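Local coordinates for protein carbonic anhydrase (Porphyridium purpureum, PDB 1DDZ) that probably catalyses the reversible hydration of carbon dioxide to hydrogencarbonate and a proton, as a zinc-dependent beta-class carbonic anhydrase, at residues F109-Q114 with V191-V197; L147-W151 with M361-S365; A163-D167 with R178-L182; N229-I234 with S265-T270. All blocks are in the same frame, centred on the assembly; numbering follows the deposited sequence.

Interaction 1 (F109-Q114 with V191-V197)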
loop_
_atom_site.group_PDB
_atom_site.type_symbol
_atom_site.label_atom_id
_atom_site.label_comp_id
_atom_site.label_asym_id
_atom_site.label_seq_id
_atom_site.Cartn_x
_atom_site.Cartn_y
_atom_site.Cartn_z
ATOM N N PHE A 109 -5.732 -5.875 -1.226
ATOM C CA PHE A 109 -6.973 -6.313 -0.606
ATOM C C PHE A 109 -8.157 -5.608 -1.281
ATOM O O PHE A 109 -9.114 -6.262 -1.703
ATOM C CB PHE A 109 -6.903 -6.052 0.922
ATOM C CG PHE A 109 -8.234 -5.801 1.570
ATOM C CD1 PHE A 109 -9.238 -6.775 1.549
ATOM C CD2 PHE A 109 -8.507 -4.566 2.140
ATOM C CE1 PHE A 109 -10.501 -6.509 2.079
ATOM C CE2 PHE A 109 -9.762 -4.291 2.673
ATOM C CZ PHE A 109 -10.760 -5.258 2.639
ATOM N N LEU A 110 -8.078 -4.286 -1.408
ATOM C CA LEU A 110 -9.123 -3.489 -2.015
ATOM C C LEU A 110 -9.457 -3.880 -3.480
ATOM O O LEU A 110 -10.630 -3.888 -3.872
ATOM C CB LEU A 110 -8.748 -2.013 -1.934
ATOM C CG LEU A 110 -8.639 -1.363 -0.553
ATOM C CD1 LEU A 110 -8.106 0.058 -0.669
ATOM C CD2 LEU A 110 -9.993 -1.372 0.085
ATOM N N SER A 111 -8.446 -4.179 -4.294
ATOM C CA SER A 111 -8.678 -4.582 -5.686
ATOM C C SER A 111 -9.345 -5.982 -5.796
ATOM O O SER A 111 -10.216 -6.177 -6.650
ATOM C CB SER A 111 -7.399 -4.437 -6.534
ATOM O OG SER A 111 -6.349 -5.288 -6.097
ATOM N N VAL A 112 -9.008 -6.923 -4.910
ATOM C CA VAL A 112 -9.664 -8.233 -4.915
ATOM C C VAL A 112 -11.141 -8.064 -4.479
ATOM O O VAL A 112 -12.067 -8.649 -5.064
ATOM C CB VAL A 112 -8.960 -9.242 -3.987
ATOM C CG1 VAL A 112 -9.864 -10.451 -3.738
ATOM C CG2 VAL A 112 -7.702 -9.738 -4.630
ATOM N N LEU A 113 -11.358 -7.244 -3.453
ATOM C CA LEU A 113 -12.702 -6.929 -2.947
ATOM C C LEU A 113 -13.592 -6.302 -4.051
ATOM O O LEU A 113 -14.706 -6.750 -4.283
ATOM C CB LEU A 113 -12.599 -5.912 -1.795
ATOM C CG LEU A 113 -13.510 -5.979 -0.558
ATOM C CD1 LEU A 113 -13.701 -4.552 0.026
ATOM C CD2 LEU A 113 -14.826 -6.639 -0.842
ATOM N N GLN A 114 -13.101 -5.233 -4.678
ATOM C CA GLN A 114 -13.844 -4.559 -5.708
ATOM C C GLN A 114 -14.126 -5.477 -6.897
ATOM O O GLN A 114 -15.225 -5.458 -7.445
ATOM C CB GLN A 114 -13.142 -3.286 -6.148
ATOM C CG GLN A 114 -14.045 -2.449 -7.058
ATOM C CD GLN A 114 -13.535 -1.052 -7.276
ATOM O OE1 GLN A 114 -12.398 -0.852 -7.682
ATOM N NE2 GLN A 114 -14.382 -0.067 -7.017
ATOM N N VAL A 191 -13.686 -4.683 6.311
ATOM C CA VAL A 191 -14.335 -5.011 5.045
ATOM C C VAL A 191 -15.627 -4.199 4.889
ATOM O O VAL A 191 -15.848 -3.579 3.854
ATOM C CB VAL A 191 -14.637 -6.503 4.953
ATOM C CG1 VAL A 191 -15.490 -6.777 3.738
ATOM C CG2 VAL A 191 -13.342 -7.294 4.888
ATOM N N CYS A 192 -16.448 -4.154 5.944
ATOM C CA CYS A 192 -17.724 -3.416 5.921
ATOM C C CYS A 192 -17.547 -1.935 5.747
ATOM O O CYS A 192 -18.427 -1.271 5.195
ATOM C CB CYS A 192 -18.535 -3.628 7.203
ATOM S SG CYS A 192 -18.873 -5.328 7.591
ATOM N N ALA A 193 -16.433 -1.424 6.268
ATOM C CA ALA A 193 -16.108 -0.012 6.215
ATOM C C ALA A 193 -15.511 0.472 4.890
ATOM O O ALA A 193 -15.448 1.683 4.676
ATOM C CB ALA A 193 -15.180 0.357 7.390
ATOM N N THR A 194 -15.098 -0.443 4.004
ATOM C CA THR A 194 -14.526 -0.041 2.711
ATOM C C THR A 194 -15.544 0.738 1.896
ATOM O O THR A 194 -16.761 0.518 2.030
ATOM C CB THR A 194 -14.112 -1.247 1.833
ATOM O OG1 THR A 194 -15.269 -2.035 1.541
ATOM C CG2 THR A 194 -13.034 -2.099 2.522
ATOM N N SER A 195 -15.056 1.598 1.006
ATOM C CA SER A 195 -15.941 2.376 0.135
ATOM C C SER A 195 -16.766 1.394 -0.725
ATOM O O SER A 195 -17.947 1.575 -0.965
ATOM C CB SER A 195 -15.107 3.304 -0.757
ATOM O OG SER A 195 -14.056 2.595 -1.402
ATOM N N ILE A 196 -16.135 0.283 -1.085
ATOM C CA ILE A 196 -16.736 -0.763 -1.908
ATOM C C ILE A 196 -17.997 -1.362 -1.262
ATOM O O ILE A 196 -19.066 -1.364 -1.865
ATOM C CB ILE A 196 -15.689 -1.869 -2.195
ATOM C CG1 ILE A 196 -14.491 -1.261 -2.933
ATOM C CG2 ILE A 196 -16.322 -3.016 -2.947
ATOM C CD1 ILE A 196 -13.200 -1.967 -2.683
ATOM N N VAL A 197 -17.876 -1.847 -0.026
ATOM C CA VAL A 197 -19.025 -2.417 0.660
ATOM C C VAL A 197 -20.035 -1.329 1.082
ATOM O O VAL A 197 -21.249 -1.574 1.061
ATOM C CB VAL A 197 -18.598 -3.283 1.831
ATOM C CG1 VAL A 197 -19.809 -3.833 2.556
ATOM C CG2 VAL A 197 -17.731 -4.421 1.341
#

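Interaction 2 (L147-W151 with M361-S365)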
loop_
_atom_site.group_PDB
_atom_site.type_symbol
_atom_site.label_atom_id
_atom_site.label_comp_id
_atom_site.label_asym_id
_atom_site.label_seq_id
_atom_site.Cartn_x
_atom_site.Cartn_y
_atom_site.Cartn_z
ATOM N N LEU A 147 11.002 -5.725 7.296
ATOM C CA LEU A 147 9.870 -5.393 6.416
ATOM C C LEU A 147 8.512 -5.854 6.958
ATOM O O LEU A 147 7.590 -5.052 7.112
ATOM C CB LEU A 147 10.096 -6.019 5.033
ATOM C CG LEU A 147 9.185 -5.945 3.776
ATOM C CD1 LEU A 147 7.768 -6.436 3.991
ATOM C CD2 LEU A 147 9.166 -4.566 3.231
ATOM N N ILE A 148 8.380 -7.153 7.192
ATOM C CA ILE A 148 7.130 -7.711 7.665
ATOM C C ILE A 148 6.605 -7.178 9.008
ATOM O O ILE A 148 5.400 -7.259 9.267
ATOM C CB ILE A 148 7.187 -9.239 7.696
ATOM C CG1 ILE A 148 5.771 -9.797 7.866
ATOM C CG2 ILE A 148 8.125 -9.709 8.800
ATOM C CD1 ILE A 148 5.693 -11.255 7.666
ATOM N N ASP A 149 7.474 -6.620 9.850
ATOM C CA ASP A 149 7.004 -6.099 11.134
ATOM C C ASP A 149 6.064 -4.913 10.927
ATOM O O ASP A 149 5.173 -4.661 11.742
ATOM C CB ASP A 149 8.183 -5.692 12.013
ATOM C CG ASP A 149 8.426 -6.659 13.130
ATOM O OD1 ASP A 149 7.564 -7.532 13.376
ATOM O OD2 ASP A 149 9.479 -6.549 13.781
ATOM N N ASN A 150 6.225 -4.218 9.795
ATOM C CA ASN A 150 5.374 -3.069 9.462
ATOM C C ASN A 150 3.968 -3.563 9.101
ATOM O O ASN A 150 2.965 -2.917 9.382
ATOM C CB ASN A 150 5.998 -2.272 8.325
ATOM C CG ASN A 150 7.382 -1.737 8.674
ATOM O OD1 ASN A 150 7.534 -0.862 9.524
ATOM N ND2 ASN A 150 8.401 -2.265 8.014
ATOM N N TRP A 151 3.895 -4.754 8.519
ATOM C CA TRP A 151 2.617 -5.359 8.177
ATOM C C TRP A 151 1.984 -5.768 9.515
ATOM O O TRP A 151 0.829 -5.459 9.797
ATOM C CB TRP A 151 2.847 -6.610 7.310
ATOM C CG TRP A 151 1.581 -7.282 6.847
ATOM C CD1 TRP A 151 0.993 -8.388 7.387
ATOM C CD2 TRP A 151 0.758 -6.887 5.737
ATOM N NE1 TRP A 151 -0.146 -8.707 6.683
ATOM C CE2 TRP A 151 -0.312 -7.805 5.666
ATOM C CE3 TRP A 151 0.826 -5.848 4.794
ATOM C CZ2 TRP A 151 -1.308 -7.720 4.686
ATOM C CZ3 TRP A 151 -0.165 -5.763 3.823
ATOM C CH2 TRP A 151 -1.217 -6.695 3.779
ATOM N N MET A 361 3.304 -4.248 -0.513
ATOM C CA MET A 361 3.547 -4.767 0.838
ATOM C C MET A 361 2.882 -6.097 1.125
ATOM O O MET A 361 3.472 -6.935 1.819
ATOM C CB MET A 361 3.165 -3.743 1.917
ATOM C CG MET A 361 4.126 -2.568 2.023
ATOM S SD MET A 361 5.757 -3.062 2.632
ATOM C CE MET A 361 5.365 -3.414 4.376
ATOM N N SER A 362 1.677 -6.319 0.616
ATOM C CA SER A 362 1.031 -7.616 0.836
ATOM C C SER A 362 1.901 -8.729 0.229
ATOM O O SER A 362 2.113 -9.775 0.832
ATOM C CB SER A 362 -0.379 -7.646 0.233
ATOM O OG SER A 362 -0.951 -8.934 0.389
ATOM N N PHE A 363 2.383 -8.503 -0.990
ATOM C CA PHE A 363 3.264 -9.444 -1.685
ATOM C C PHE A 363 4.627 -9.561 -0.963
ATOM O O PHE A 363 5.082 -10.673 -0.642
ATOM C CB PHE A 363 3.413 -8.998 -3.174
ATOM C CG PHE A 363 4.693 -9.434 -3.840
ATOM C CD1 PHE A 363 5.580 -8.481 -4.328
ATOM C CD2 PHE A 363 5.017 -10.777 -3.972
ATOM C CE1 PHE A 363 6.781 -8.852 -4.939
ATOM C CE2 PHE A 363 6.220 -11.166 -4.577
ATOM C CZ PHE A 363 7.100 -10.193 -5.063
ATOM N N LEU A 364 5.266 -8.424 -0.679
ATOM C CA LEU A 364 6.570 -8.421 -0.005
ATOM C C LEU A 364 6.584 -9.093 1.368
ATOM O O LEU A 364 7.526 -9.822 1.707
ATOM C CB LEU A 364 7.095 -6.999 0.097
ATOM C CG LEU A 364 7.388 -6.323 -1.235
ATOM C CD1 LEU A 364 7.673 -4.844 -1.034
ATOM C CD2 LEU A 364 8.559 -7.032 -1.911
ATOM N N SER A 365 5.523 -8.891 2.144
ATOM C CA SER A 365 5.413 -9.487 3.478
ATOM C C SER A 365 5.331 -11.003 3.409
ATOM O O SER A 365 5.981 -11.693 4.190
ATOM C CB SER A 365 4.221 -8.882 4.236
ATOM O OG SER A 365 4.418 -7.474 4.420
#

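Interaction 3 (A163-D167 with R178-L182)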
loop_
_atom_site.group_PDB
_atom_site.type_symbol
_atom_site.label_atom_id
_atom_site.label_comp_id
_atom_site.label_asym_id
_atom_site.label_seq_id
_atom_site.Cartn_x
_atom_site.Cartn_y
_atom_site.Cartn_z
ATOM N N ALA A 163 -7.004 -4.537 24.632
ATOM C CA ALA A 163 -6.226 -4.885 25.806
ATOM C C ALA A 163 -7.111 -5.481 26.915
ATOM O O ALA A 163 -6.767 -6.510 27.511
ATOM C CB ALA A 163 -5.494 -3.649 26.312
ATOM N N LYS A 164 -8.271 -4.869 27.143
ATOM C CA LYS A 164 -9.229 -5.320 28.165
ATOM C C LYS A 164 -9.632 -6.783 28.038
ATOM O O LYS A 164 -9.765 -7.498 29.040
ATOM C CB LYS A 164 -10.462 -4.427 28.146
ATOM C CG LYS A 164 -11.006 -4.200 26.756
ATOM C CD LYS A 164 -11.828 -2.938 26.681
ATOM C CE LYS A 164 -12.398 -2.749 25.305
ATOM N NZ LYS A 164 -13.383 -1.643 25.266
ATOM N N TYR A 165 -9.798 -7.241 26.809
ATOM C CA TYR A 165 -10.162 -8.627 26.576
ATOM C C TYR A 165 -8.949 -9.522 26.677
ATOM O O TYR A 165 -9.024 -10.614 27.204
ATOM C CB TYR A 165 -10.768 -8.748 25.197
ATOM C CG TYR A 165 -11.914 -7.800 25.032
ATOM C CD1 TYR A 165 -12.003 -6.969 23.919
ATOM C CD2 TYR A 165 -12.918 -7.738 25.995
ATOM C CE1 TYR A 165 -13.078 -6.093 23.763
ATOM C CE2 TYR A 165 -13.980 -6.887 25.856
ATOM C CZ TYR A 165 -14.064 -6.063 24.739
ATOM O OH TYR A 165 -15.153 -5.238 24.619
ATOM N N LEU A 166 -7.806 -9.019 26.231
ATOM C CA LEU A 166 -6.592 -9.818 26.232
ATOM C C LEU A 166 -5.921 -10.048 27.592
ATOM O O LEU A 166 -5.546 -11.178 27.918
ATOM C CB LEU A 166 -5.604 -9.289 25.183
ATOM C CG LEU A 166 -5.719 -9.658 23.688
ATOM C CD1 LEU A 166 -6.457 -10.963 23.517
ATOM C CD2 LEU A 166 -6.376 -8.577 22.866
ATOM N N ASP A 167 -5.825 -8.998 28.401
ATOM C CA ASP A 167 -5.231 -9.100 29.743
ATOM C C ASP A 167 -6.058 -10.050 30.630
ATOM O O ASP A 167 -5.578 -10.583 31.623
ATOM C CB ASP A 167 -5.177 -7.724 30.400
ATOM C CG ASP A 167 -4.610 -6.647 29.485
ATOM O OD1 ASP A 167 -4.010 -6.971 28.430
ATOM O OD2 ASP A 167 -4.770 -5.455 29.827
ATOM N N ARG A 178 -7.633 -15.729 21.560
ATOM C CA ARG A 178 -8.464 -14.540 21.595
ATOM C C ARG A 178 -7.994 -13.421 20.635
ATOM O O ARG A 178 -8.831 -12.743 20.043
ATOM C CB ARG A 178 -8.619 -14.023 23.031
ATOM C CG ARG A 178 -9.404 -12.728 23.122
ATOM C CD ARG A 178 -10.830 -12.892 23.580
ATOM N NE ARG A 178 -11.572 -14.007 22.993
ATOM C CZ ARG A 178 -12.649 -14.536 23.573
ATOM N NH1 ARG A 178 -13.081 -14.036 24.722
ATOM N NH2 ARG A 178 -13.241 -15.607 23.062
ATOM N N LEU A 179 -6.679 -13.218 20.480
ATOM C CA LEU A 179 -6.156 -12.194 19.542
ATOM C C LEU A 179 -6.594 -12.580 18.102
ATOM O O LEU A 179 -7.028 -11.742 17.337
ATOM C CB LEU A 179 -4.617 -12.172 19.546
ATOM C CG LEU A 179 -3.762 -10.916 19.347
ATOM C CD1 LEU A 179 -2.510 -11.280 18.630
ATOM C CD2 LEU A 179 -4.463 -9.797 18.640
ATOM N N ILE A 180 -6.456 -13.858 17.759
ATOM C CA ILE A 180 -6.818 -14.364 16.450
ATOM C C ILE A 180 -8.293 -14.112 16.186
ATOM O O ILE A 180 -8.654 -13.583 15.143
ATOM C CB ILE A 180 -6.416 -15.838 16.316
ATOM C CG1 ILE A 180 -4.890 -15.907 16.204
ATOM C CG2 ILE A 180 -7.106 -16.504 15.087
ATOM C CD1 ILE A 180 -4.303 -17.306 16.341
ATOM N N GLU A 181 -9.136 -14.367 17.179
ATOM C CA GLU A 181 -10.579 -14.129 17.042
ATOM C C GLU A 181 -10.899 -12.637 16.917
ATOM O O GLU A 181 -11.738 -12.221 16.119
ATOM C CB GLU A 181 -11.320 -14.728 18.236
ATOM C CG GLU A 181 -11.167 -16.225 18.320
ATOM C CD GLU A 181 -11.492 -16.791 19.693
ATOM O OE1 GLU A 181 -11.633 -16.010 20.652
ATOM O OE2 GLU A 181 -11.572 -18.029 19.826
ATOM N N LEU A 182 -10.232 -11.824 17.718
ATOM C CA LEU A 182 -10.440 -10.388 17.668
ATOM C C LEU A 182 -9.879 -9.849 16.340
ATOM O O LEU A 182 -10.421 -8.892 15.771
ATOM C CB LEU A 182 -9.752 -9.713 18.867
ATOM C CG LEU A 182 -10.493 -9.905 20.199
ATOM C CD1 LEU A 182 -9.624 -9.464 21.388
ATOM C CD2 LEU A 182 -11.810 -9.128 20.164
HETATM O O HOH W 1 -11.649 -11.624 26.467
#

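Interaction 4 (N229-I234 with S265-T270)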
loop_
_atom_site.group_PDB
_atom_site.type_symbol
_atom_site.label_atom_id
_atom_site.label_comp_id
_atom_site.label_asym_id
_atom_site.label_seq_id
_atom_site.Cartn_x
_atom_site.Cartn_y
_atom_site.Cartn_z
ATOM N N ASN A 229 -25.975 -5.299 6.473
ATOM C CA ASN A 229 -25.970 -3.975 5.890
ATOM C C ASN A 229 -25.937 -2.957 7.037
ATOM O O ASN A 229 -26.903 -2.842 7.760
ATOM C CB ASN A 229 -27.228 -3.777 5.022
ATOM C CG ASN A 229 -27.236 -2.438 4.300
ATOM O OD1 ASN A 229 -26.842 -1.414 4.862
ATOM N ND2 ASN A 229 -27.667 -2.439 3.048
ATOM N N SER A 230 -24.814 -2.276 7.239
ATOM C CA SER A 230 -24.711 -1.269 8.293
ATOM C C SER A 230 -23.941 -0.085 7.766
ATOM O O SER A 230 -22.763 -0.235 7.448
ATOM C CB SER A 230 -23.946 -1.792 9.520
ATOM O OG SER A 230 -24.540 -2.942 10.088
ATOM N N SER A 231 -24.585 1.080 7.692
ATOM C CA SER A 231 -23.921 2.291 7.230
ATOM C C SER A 231 -22.833 2.646 8.214
ATOM O O SER A 231 -22.997 2.506 9.435
ATOM C CB SER A 231 -24.881 3.475 7.133
ATOM O OG SER A 231 -24.158 4.690 6.960
ATOM N N ASP A 232 -21.705 3.084 7.683
ATOM C CA ASP A 232 -20.587 3.467 8.510
ATOM C C ASP A 232 -20.516 4.984 8.514
ATOM O O ASP A 232 -19.588 5.554 9.043
ATOM C CB ASP A 232 -19.288 2.856 7.991
ATOM C CG ASP A 232 -18.156 3.000 8.974
ATOM O OD1 ASP A 232 -18.447 3.005 10.168
ATOM O OD2 ASP A 232 -16.983 3.114 8.571
ATOM N N ASP A 233 -21.582 5.623 8.055
ATOM C CA ASP A 233 -21.652 7.073 7.992
ATOM C C ASP A 233 -21.711 7.819 9.325
ATOM O O ASP A 233 -22.457 7.443 10.228
ATOM C CB ASP A 233 -22.871 7.479 7.186
ATOM C CG ASP A 233 -22.983 8.973 7.042
ATOM O OD1 ASP A 233 -22.119 9.542 6.358
ATOM O OD2 ASP A 233 -23.895 9.588 7.636
ATOM N N ILE A 234 -20.922 8.884 9.447
ATOM C CA ILE A 234 -20.947 9.721 10.638
ATOM C C ILE A 234 -21.065 11.177 10.234
ATOM O O ILE A 234 -21.106 12.039 11.094
ATOM C CB ILE A 234 -19.697 9.582 11.546
ATOM C CG1 ILE A 234 -18.438 9.987 10.789
ATOM C CG2 ILE A 234 -19.612 8.196 12.153
ATOM C CD1 ILE A 234 -17.235 10.211 11.693
ATOM N N SER A 265 -21.624 5.351 14.170
ATOM C CA SER A 265 -22.407 4.931 13.021
ATOM C C SER A 265 -23.115 3.608 13.287
ATOM O O SER A 265 -22.846 2.954 14.300
ATOM C CB SER A 265 -21.459 4.782 11.845
ATOM O OG SER A 265 -20.438 3.868 12.200
ATOM N N GLU A 266 -23.930 3.164 12.334
ATOM C CA GLU A 266 -24.617 1.887 12.475
ATOM C C GLU A 266 -23.579 0.792 12.558
ATOM O O GLU A 266 -23.755 -0.168 13.284
ATOM C CB GLU A 266 -25.503 1.574 11.260
ATOM C CG GLU A 266 -26.690 2.495 11.008
ATOM C CD GLU A 266 -27.453 2.151 9.699
ATOM O OE1 GLU A 266 -27.288 1.030 9.155
ATOM O OE2 GLU A 266 -28.220 3.018 9.205
ATOM N N LEU A 267 -22.491 0.925 11.801
ATOM C CA LEU A 267 -21.463 -0.109 11.794
ATOM C C LEU A 267 -20.807 -0.230 13.147
ATOM O O LEU A 267 -20.536 -1.333 13.622
ATOM C CB LEU A 267 -20.392 0.192 10.745
ATOM C CG LEU A 267 -19.786 -0.943 9.901
ATOM C CD1 LEU A 267 -18.339 -0.589 9.541
ATOM C CD2 LEU A 267 -19.837 -2.285 10.604
ATOM N N ASP A 268 -20.509 0.907 13.755
ATOM C CA ASP A 268 -19.884 0.919 15.080
ATOM C C ASP A 268 -20.728 0.102 16.068
ATOM O O ASP A 268 -20.225 -0.778 16.758
ATOM C CB ASP A 268 -19.729 2.367 15.592
ATOM C CG ASP A 268 -18.616 3.146 14.877
ATOM O OD1 ASP A 268 -17.565 2.567 14.534
ATOM O OD2 ASP A 268 -18.776 4.365 14.675
ATOM N N SER A 269 -22.023 0.375 16.101
ATOM C CA SER A 269 -22.920 -0.345 16.984
ATOM C C SER A 269 -22.953 -1.833 16.676
ATOM O O SER A 269 -22.852 -2.664 17.587
ATOM C CB SER A 269 -24.300 0.266 16.885
ATOM O OG SER A 269 -24.192 1.597 17.324
ATOM N N THR A 270 -23.055 -2.170 15.393
ATOM C CA THR A 270 -23.072 -3.559 14.948
ATOM C C THR A 270 -21.841 -4.319 15.443
ATOM O O THR A 270 -21.947 -5.444 15.975
ATOM C CB THR A 270 -23.114 -3.627 13.408
ATOM O OG1 THR A 270 -24.351 -3.086 12.941
ATOM C CG2 THR A 270 -23.015 -5.058 12.939
HETATM O O HOH W 2 -28.150 -1.382 10.492
HETATM O O HOH W 3 -17.165 1.757 11.922
HETATM O O HOH W 4 -24.132 5.308 10.510
#

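Interaction 1 (F109-Q114 with V191-V197)
Thr194 OG1, whose methyl-bearing side chain packs against Leu113, is engaged twice within its own segment. It donates to Val191 O at 2.8 Å, lying in the carbonyl plane, and accepts from Val197 N at 3.0 Å in a nearly straight bond (171°). Thr194 is thus the N-cap of helix 195-202, at the break where helix 172-193 gives way to it. A chi1 of 62° sets OG1 between the backbone N and the carbonyl carbon, where it can reach both partners.

Across the contact the segments meet by packing, carbon on carbon and carbon on oxygens already bonded within their own segments. Leu113 CD1 meets the threonine end to end, 3.3 Å from Thr194 OG1, and also touches Ile196 CD1 at 3.8 Å. Ile196 pushes its CD1 between Leu110 and Gln114, coming within 3.4 Å of Leu110 O and 3.7 Å of Gln114 CB. The Phe109 ring offers its CZ obliquely to Thr194 CG2 and Val191 CG2. Gln114 lends only its aliphatic base here, since its OE1 accepts from the backbone N atoms of Leu401 and Ile402.

Behind the contact, Phe109 and Leu113 rest on strand 69-74 of the central sheet. Threonine suits the kink: one branch caps the new helix, the other packs as a methyl, and OG1, satisfied within its segment, can be buried against Leu113 without a partner across the contact.

Interaction 2 (L147-W151 with M361-S365)
The two halves of this tandem beta-carbonic anhydrase meet here, where the first turn of helix 147-161 from one family region packs on the start of helix 361-373 from the other. The short segments run more antiparallel than parallel, at 126°, with axes 9.4 Å apart. Ile148 and Ser365 mark the closest backbone approach, and a residue as small as serine permits it.

Trp151 covers much of the joint. Its CG stands anti to the backbone N (chi1 -177°), which swings the indole across helix 361-373: Ser365 CB lies over one face, toward the rim, while the six-membered ring reaches Ser362, with CZ3 3.7 Å from Ser362 CA. The indole NE1 is held from elsewhere in the first half, donating to Ile98 O. The tryptophan side chain lies about 10 Å from a bound zinc ion, so this seam runs close to a metal site without supplying a ligand.

Leu147 and Met361 meet tip to tip, CD2 to SD at 3.8 Å. The flexible thioether, bent at chi2 and chi3, can fold its methyl back toward Leu147 and Asn150 CB. Asn150 itself turns its polar end elsewhere, ND2 bonding Leu147 O in its own turn and Ser195 OG of the second subunit.

In the middle sits Ser365 OG, 3.4 Å from Trp151 CB. This hydroxyl is buried among carbon atoms but donates to Met361 O at 2.8 Å; Ser365 N reaches that same oxygen from the opposite face of the carbonyl plane.

Interaction 3 (A163-D167 with R178-L182)
Apolar packing comes first: Leu166 and Leu182 meet tip to tip, Leu166 CD2 lying 3.7 Å from Leu182 CD1. The other branch of Leu166 crosses the base of the arginine, CD1 to Arg178 CG at 3.5 Å, and also reaches the backbone at Leu179. Branched leucine is well chosen, for its two methyls serve two residues one helical turn apart. Tyr165 contributes through its CB, 4.0 Å from Leu182 CD1. Its ring receives that methyl obliquely, while the aliphatic part of Lys164 covers one face, with CG over the ring centre.

These contacts fold a helical hairpin: the short helix 163-166 turns back, through a brief connection, onto the long helix 172-193. Leu182 also packs on Leu278 of helix 266-279, and Leu179 faces helices 134-141 and 147-161, so the hairpin belongs to the helical layer beside the central sheet.

The charged interactions lie within helix 172-193. Arg178 is bent at chi2 and chi3 (102° and -43°), which brings the guanidinium alongside Glu181, one turn further on. NE and NH2 both grip the single atom Glu181 OE1, side-on and in the guanidinium plane, NH2 at 2.9 Å in a salt bridge. Glu181 OE2 turns to Tyr131 OH and Gly284 N, and Arg178 NH2 also bonds Gln281 O, which links this helix to the chain beyond helix 266-279.

Water supplies the polar connection between the segments. One molecule donates to Tyr165 O at 2.9 Å and accepts a weak bond from Arg178 NH1 at 3.3 Å.

Interaction 4 (N229-I234 with S265-T270)
The carboxylate of Glu266 receives Ser231 N from above its plane, 68° out of it, with the N 3.1 Å from OE1. The side chain, extended beyond CG, reaches to the backbone amide of Ser231; OE1 also accepts a hydrogen bond from a water. The second carboxylate, that of Asp232, crosses Leu267 obliquely: OD1 lies 3.5 Å from Leu267 CB, and CG touches CD1. The third, on Asp268, is met at OD2 by Ser265 N on the anti side, 27° out of plane.

That last bond is half of a capping box at the start of helix 266-279. Ser265 is the N-cap, its OG accepting weakly from Asp268 N. The loop after strand 222-227 also takes up one first-turn amide: Leu267 N donates to Ser231 O at 2.9 Å. Ser231 in turn makes an ST turn, its OG accepting from Asp233 N. Further along, Ser230 OG donates to Thr270 OG1 at 2.9 Å, the two short hydroxyl side chains pointing at each other and spanning the gap between loop and helix.

Asp232 OD1 and Asp268 OD1 are 4.5 Å apart. Asp232 O accepts from Arg156 NH2 of the second subunit, which brings the loop into the dimer interface.

Serines and acidic groups suit a helix start, where backbone N-H groups lack acceptors within the helix. The positive end of the helix, with the weak, long ion pair of Asp232 OD2 to Arg153 of the second subunit, would probably ease the closeness of the two aspartates.

In the fold
Interactions 1 and 3 lie within the first carbonic anhydrase region, interaction 2 joins that region to the second, and interaction 4 lies in the chain between them. Interactions 1 and 3 share helix 172-193, with centres 25 Å apart. Interaction 4 touches interaction 1 directly, Ala193 and Cys192 packing on Asp232 and Leu267, with centres 15 Å apart. Along the chain, interaction 3 falls between the segments of interaction 1, and interaction 4 follows both; the segments of interactions 1 and 2 alternate. Interactions 1, 2 and 4 all reach the second subunit: Asn150 of interaction 2 bonds there to Ser195, a residue of interaction 1, so the half-to-half contact borders the subunit interface.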